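Local coordinates for protein histidine utilization repressor (Pseudomonas syringae pv. tomato, PDB 2PKH) that probably represses the histidine utilization (hut) genes in the absence of inducer by binding the hutP region of the hut operon, this chain being its C-terminal UTRA domain, at residues Ile96-Asp101 and Glu112-Ile117; Leu106-Gly111 and Ile134-Arg139. All blocks are in the same frame, centred on the assembly; numbering follows the deposited sequence.

Contact 1: residues Ile96-Asp101 and Glu112-Ile117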
loop_
_atom_site.group_PDB
_atom_site.type_symbol
_atom_site.label_atom_id
_atom_site.label_comp_id
_atom_site.label_asym_id
_atom_site.label_seq_id
_atom_site.Cartn_x
_atom_site.Cartn_y
_atom_site.Cartn_z
ATOM N N ILE B 96 -21.961 0.589 4.972
ATOM C CA ILE B 96 -23.176 1.107 5.579
ATOM C C ILE B 96 -24.259 1.312 4.539
ATOM O O ILE B 96 -24.002 1.274 3.319
ATOM C CB ILE B 96 -22.864 2.499 6.245
ATOM C CG1 ILE B 96 -22.569 3.528 5.151
ATOM C CG2 ILE B 96 -21.733 2.343 7.398
ATOM C CD1 ILE B 96 -22.699 5.020 5.588
ATOM N N LEU B 97 -25.462 1.592 5.032
ATOM C CA LEU B 97 -26.548 2.195 4.190
ATOM C C LEU B 97 -26.544 3.744 4.311
ATOM O O LEU B 97 -26.328 4.279 5.395
ATOM C CB LEU B 97 -27.914 1.627 4.603
ATOM C CG LEU B 97 -28.200 0.162 4.328
ATOM C CD1 LEU B 97 -29.638 -0.279 4.700
ATOM C CD2 LEU B 97 -27.894 -0.142 2.835
ATOM N N ALA B 98 -26.713 4.483 3.197
ATOM C CA ALA B 98 -26.708 5.928 3.336
ATOM C C ALA B 98 -28.033 6.449 3.926
ATOM O O ALA B 98 -29.066 5.745 3.922
ATOM C CB ALA B 98 -26.434 6.570 1.954
ATOM N N GLU B 99 -28.021 7.689 4.398
ATOM C CA GLU B 99 -29.252 8.352 4.856
ATOM C C GLU B 99 -30.064 8.733 3.652
ATOM O O GLU B 99 -29.511 8.917 2.545
ATOM C CB GLU B 99 -28.874 9.623 5.643
ATOM C CG GLU B 99 -28.120 9.340 6.931
ATOM C CD GLU B 99 -28.915 8.439 7.844
ATOM O OE1 GLU B 99 -30.108 8.730 8.070
ATOM O OE2 GLU B 99 -28.376 7.400 8.273
ATOM N N ALA B 100 -31.366 8.924 3.849
ATOM C CA ALA B 100 -32.244 9.277 2.733
ATOM C C ALA B 100 -31.734 10.492 1.893
ATOM O O ALA B 100 -31.755 10.463 0.673
ATOM C CB ALA B 100 -33.679 9.501 3.230
ATOM N N ASP B 101 -31.229 11.531 2.530
ATOM C CA ASP B 101 -30.785 12.693 1.741
ATOM C C ASP B 101 -29.530 12.380 0.951
ATOM O O ASP B 101 -29.346 12.895 -0.155
ATOM C CB ASP B 101 -30.601 13.946 2.588
ATOM C CG ASP B 101 -31.911 14.478 3.132
ATOM O OD1 ASP B 101 -32.986 14.287 2.510
ATOM O OD2 ASP B 101 -31.871 15.108 4.220
ATOM N N GLU B 112 -28.932 0.314 -1.294
ATOM C CA GLU B 112 -27.562 0.148 -1.894
ATOM C C GLU B 112 -26.506 0.220 -0.784
ATOM O O GLU B 112 -26.481 1.213 -0.065
ATOM C CB GLU B 112 -27.247 1.309 -2.858
ATOM C CG GLU B 112 -25.697 1.506 -3.290
ATOM C CD GLU B 112 -25.336 0.602 -4.443
ATOM O OE1 GLU B 112 -26.150 -0.272 -4.754
ATOM O OE2 GLU B 112 -24.281 0.789 -5.049
ATOM N N PRO B 113 -25.620 -0.803 -0.689
ATOM C CA PRO B 113 -24.526 -0.801 0.252
ATOM C C PRO B 113 -23.520 0.210 -0.233
ATOM O O PRO B 113 -23.209 0.261 -1.436
ATOM C CB PRO B 113 -23.951 -2.206 0.103
ATOM C CG PRO B 113 -24.362 -2.589 -1.406
ATOM C CD PRO B 113 -25.727 -2.119 -1.405
ATOM N N CYS B 114 -23.076 1.044 0.712
ATOM C CA CYS B 114 -22.166 2.140 0.407
ATOM C C CYS B 114 -20.863 1.888 1.186
ATOM O O CYS B 114 -20.872 1.340 2.245
ATOM C CB CYS B 114 -22.728 3.497 0.785
ATOM S SG CYS B 114 -24.097 3.985 -0.276
ATOM N N LEU B 115 -19.762 2.301 0.581
ATOM C CA LEU B 115 -18.480 2.178 1.183
ATOM C C LEU B 115 -18.274 3.562 1.876
ATOM O O LEU B 115 -18.237 4.600 1.189
ATOM C CB LEU B 115 -17.420 1.989 0.094
ATOM C CG LEU B 115 -16.005 1.590 0.563
ATOM C CD1 LEU B 115 -16.040 0.247 1.296
ATOM C CD2 LEU B 115 -14.970 1.571 -0.595
ATOM N N LEU B 116 -18.088 3.539 3.178
ATOM C CA LEU B 116 -17.847 4.725 3.958
ATOM C C LEU B 116 -16.395 4.761 4.363
ATOM O O LEU B 116 -15.873 3.796 4.952
ATOM C CB LEU B 116 -18.733 4.709 5.214
ATOM C CG LEU B 116 -18.486 5.919 6.172
ATOM C CD1 LEU B 116 -18.935 7.227 5.505
ATOM C CD2 LEU B 116 -19.262 5.705 7.423
ATOM N N ILE B 117 -15.733 5.859 4.040
ATOM C CA ILE B 117 -14.326 6.040 4.406
ATOM C C ILE B 117 -14.245 7.329 5.197
ATOM O O ILE B 117 -14.724 8.394 4.716
ATOM C CB ILE B 117 -13.485 6.132 3.114
ATOM C CG1 ILE B 117 -13.704 4.872 2.241
ATOM C CG2 ILE B 117 -11.968 6.291 3.419
ATOM C CD1 ILE B 117 -12.882 4.935 1.026
HETATM O O HOH W 1 -27.896 3.078 1.075
#
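Two backbone hydrogen bonds between Ile96 and Cys114 hold the end of strand 88-97 against the start of strand 113-123. Ile96 N donates to Cys114 O over 3.0 Å, almost straight at 170° and in the plane of the acceptor carbonyl. In return Cys114 N reaches Ile96 O at 2.8 Å, meeting it nearly along the C=O axis. This reciprocal exchange defines an antiparallel hydrogen-bonded pair, with both side chains on the same face of the sheet.

On that face Ile96 buries the most surface. Its CG1 sits in the crowded position between backbone N and carbonyl carbon (chi1 68°), and the chain crosses Leu116 obliquely, so that Ile96 CD1 comes to 4.0 Å from Leu116 CD2. Leu116 meets it with CG anti to its own backbone N. Cys114, which pairs with Ile96, turns its sulfur to the methyl of Ala98, two residues further on, SG to Ala98 CB 4.1 Å, and Ile134 of strand 126-136 touches both Ile96 and Ala98.

Beyond Leu97 the two chains separate, and a water spans the gap: it accepts from Ala98 N at 2.8 Å and donates to Glu112 O at 2.6 Å. Leu97 starts away from the partner segment, yet its CD2 lies 3.5 Å from Glu112 O, a van der Waals contact of a methyl with a carbonyl oxygen. The carboxylate of Glu112 turns elsewhere, to Ser138. Leu97 and Pro113 also pack on Pro113 of the second subunit, and Leu115 on its Leu115.

Glu99, at the N-cap position, then leads into helix 100-106. The arrangement is the end of an antiparallel strand pair, where the chains diverge, at one edge of the UTRA-domain sheet as counted within this chain.

Contact 2: residues Leu106-Gly111 and Ile134-Arg139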
loop_
_atom_site.group_PDB
_atom_site.type_symbol
_atom_site.label_atom_id
_atom_site.label_comp_id
_atom_site.label_asym_id
_atom_site.label_seq_id
_atom_site.Cartn_x
_atom_site.Cartn_y
_atom_site.Cartn_z
ATOM N N LEU B 106 -26.610 10.946 -4.222
ATOM C CA LEU B 106 -25.875 9.927 -5.002
ATOM C C LEU B 106 -26.708 9.223 -6.064
ATOM O O LEU B 106 -26.181 8.401 -6.813
ATOM C CB LEU B 106 -25.288 8.842 -4.067
ATOM C CG LEU B 106 -24.081 9.218 -3.179
ATOM C CD1 LEU B 106 -23.676 8.060 -2.195
ATOM C CD2 LEU B 106 -22.954 9.505 -4.030
ATOM N N GLN B 107 -27.985 9.546 -6.161
ATOM C CA GLN B 107 -28.862 8.862 -7.106
ATOM C C GLN B 107 -28.722 7.342 -6.974
ATOM O O GLN B 107 -28.428 6.660 -7.969
ATOM C CB GLN B 107 -28.552 9.285 -8.552
ATOM C CG GLN B 107 -28.999 10.738 -8.801
ATOM C CD GLN B 107 -28.593 11.221 -10.167
ATOM O OE1 GLN B 107 -29.058 10.727 -11.191
ATOM N NE2 GLN B 107 -27.681 12.155 -10.188
ATOM N N ILE B 108 -28.977 6.806 -5.768
ATOM C CA ILE B 108 -28.897 5.340 -5.512
ATOM C C ILE B 108 -30.150 4.869 -4.778
ATOM O O ILE B 108 -30.943 5.663 -4.246
ATOM C CB ILE B 108 -27.676 4.959 -4.620
ATOM C CG1 ILE B 108 -27.599 5.880 -3.398
ATOM C CG2 ILE B 108 -26.412 5.153 -5.421
ATOM C CD1 ILE B 108 -26.570 5.430 -2.238
ATOM N N ASP B 109 -30.349 3.560 -4.834
ATOM C CA ASP B 109 -31.401 2.869 -4.118
ATOM C C ASP B 109 -31.180 3.074 -2.625
ATOM O O ASP B 109 -30.049 3.168 -2.192
ATOM C CB ASP B 109 -31.312 1.384 -4.539
ATOM C CG ASP B 109 -31.960 1.150 -5.923
ATOM O OD1 ASP B 109 -32.484 2.115 -6.487
ATOM O OD2 ASP B 109 -31.987 0.026 -6.450
ATOM N N ALA B 110 -32.247 3.127 -1.848
ATOM C CA ALA B 110 -32.114 3.267 -0.385
ATOM C C ALA B 110 -31.353 2.053 0.184
ATOM O O ALA B 110 -30.565 2.164 1.091
ATOM C CB ALA B 110 -33.564 3.460 0.257
ATOM N N GLY B 111 -31.575 0.884 -0.360
ATOM C CA GLY B 111 -30.871 -0.322 0.135
ATOM C C GLY B 111 -29.455 -0.603 -0.475
ATOM O O GLY B 111 -28.833 -1.665 -0.230
ATOM N N ILE B 134 -18.520 9.035 1.199
ATOM C CA ILE B 134 -19.447 7.903 1.062
ATOM C C ILE B 134 -19.600 7.619 -0.415
ATOM O O ILE B 134 -19.781 8.554 -1.205
ATOM C CB ILE B 134 -20.766 8.109 1.917
ATOM C CG1 ILE B 134 -21.846 7.065 1.580
ATOM C CG2 ILE B 134 -21.339 9.518 1.734
ATOM C CD1 ILE B 134 -22.944 7.007 2.823
ATOM N N HIS B 135 -19.454 6.348 -0.777
ATOM C CA HIS B 135 -19.458 5.966 -2.173
ATOM C C HIS B 135 -20.555 4.943 -2.374
ATOM O O HIS B 135 -20.664 4.068 -1.533
ATOM C CB HIS B 135 -18.148 5.289 -2.556
ATOM C CG HIS B 135 -16.930 6.000 -2.090
ATOM N ND1 HIS B 135 -16.189 6.841 -2.903
ATOM C CD2 HIS B 135 -16.350 6.039 -0.875
ATOM C CE1 HIS B 135 -15.144 7.284 -2.234
ATOM N NE2 HIS B 135 -15.226 6.832 -0.994
ATOM N N PRO B 136 -21.324 5.024 -3.495
ATOM C CA PRO B 136 -22.123 3.804 -3.786
ATOM C C PRO B 136 -21.247 2.552 -4.016
ATOM O O PRO B 136 -20.275 2.580 -4.746
ATOM C CB PRO B 136 -22.910 4.190 -5.047
ATOM C CG PRO B 136 -22.810 5.753 -5.144
ATOM C CD PRO B 136 -21.466 6.044 -4.570
ATOM N N GLY B 137 -21.581 1.486 -3.350
ATOM C CA GLY B 137 -20.744 0.304 -3.366
ATOM C C GLY B 137 -20.634 -0.273 -4.766
ATOM O O GLY B 137 -19.629 -0.915 -5.105
ATOM N N SER B 138 -21.630 0.022 -5.600
ATOM C CA SER B 138 -21.555 -0.458 -7.012
ATOM C C SER B 138 -20.658 0.413 -7.879
ATOM O O SER B 138 -20.425 0.065 -9.036
ATOM C CB SER B 138 -22.953 -0.508 -7.643
ATOM O OG SER B 138 -23.701 0.719 -7.526
ATOM N N ARG B 139 -20.212 1.574 -7.348
ATOM C CA ARG B 139 -19.566 2.607 -8.148
ATOM C C ARG B 139 -18.119 2.936 -7.758
ATOM O O ARG B 139 -17.440 3.667 -8.484
ATOM C CB ARG B 139 -20.447 3.889 -8.217
ATOM C CG ARG B 139 -21.836 3.516 -8.842
ATOM C CD ARG B 139 -22.628 4.822 -9.158
ATOM N NE ARG B 139 -24.086 4.557 -9.104
ATOM C CZ ARG B 139 -25.002 5.460 -8.801
ATOM N NH1 ARG B 139 -24.662 6.723 -8.495
ATOM N NH2 ARG B 139 -26.300 5.113 -8.818
#
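A Schellman motif ends helix 100-106, with Gln107 at positive phi (50°), and the turn it produces is held against the end of strand 126-136 in the UTRA domain. Leu106, Arg139 and Pro136 bury the most surface here.

Leu106 points at the strand, its CG anti to the carbonyl carbon. Both of its methyls lie against the Pro136 ring, which it crosses obliquely: Leu106 CD1 and CD2 are each 3.8 Å from Pro136 CD. CD1 also borders Ile134, while Ile53 of strand 49-59 touches the same leucine. Ile108 approaches the proline from the loop side at about a right angle, placing Ile108 CG2 3.7 Å from Pro136 CB. The ring thus has side chains from the residues on either side of Gln107 packed on it.

Arg139 adds the polar part. A type I beta turn, closed by the bond from Arg139 N to Pro136 O, sets its backbone, and its side chain runs extended from CG to NE to bring the guanidinium to the two carbonyls at the helix end. Arg139 NH1 donates to Leu106 O at 2.8 Å, nearly along the C=O axis, although the oxygen is tilted 23° from the guanidinium plane. NH1 has a second acceptor in Pro50 O. A cation beside C-terminal carbonyls would probably interact favourably with the helix dipole.

The second bond runs from Arg139 NH2 to Gln107 O, also 2.8 Å and straighter at 166°; the oxygen lies in the guanidinium plane, but the donor stands above the carbonyl plane. Over one guanidinium face, offset toward its rim, lies Ile108 CG2, 3.4 Å from Arg139 NH2.

In the fold
Following the chain, strand 88-97 passes through residues 96-101 into helix 100-106, and the turn at 106-111 leads back to strand 113-123. Contact 1 closes this helical excursion by pairing its two ends. The chain then runs along strands 113-123 and 126-136 before contact 2 brings residues 134-139 back to the turn. The segments alternate, so the two closures cross, with centres about 6 Å apart. They are linked directly where the neighbouring strands 113-123 and 126-136 meet the loops: Pro113 O lies 2.8 Å from Gly137 N, a probable hydrogen bond. Together the contacts tie helix 100-106 and its flanking loops to one end of the sheet.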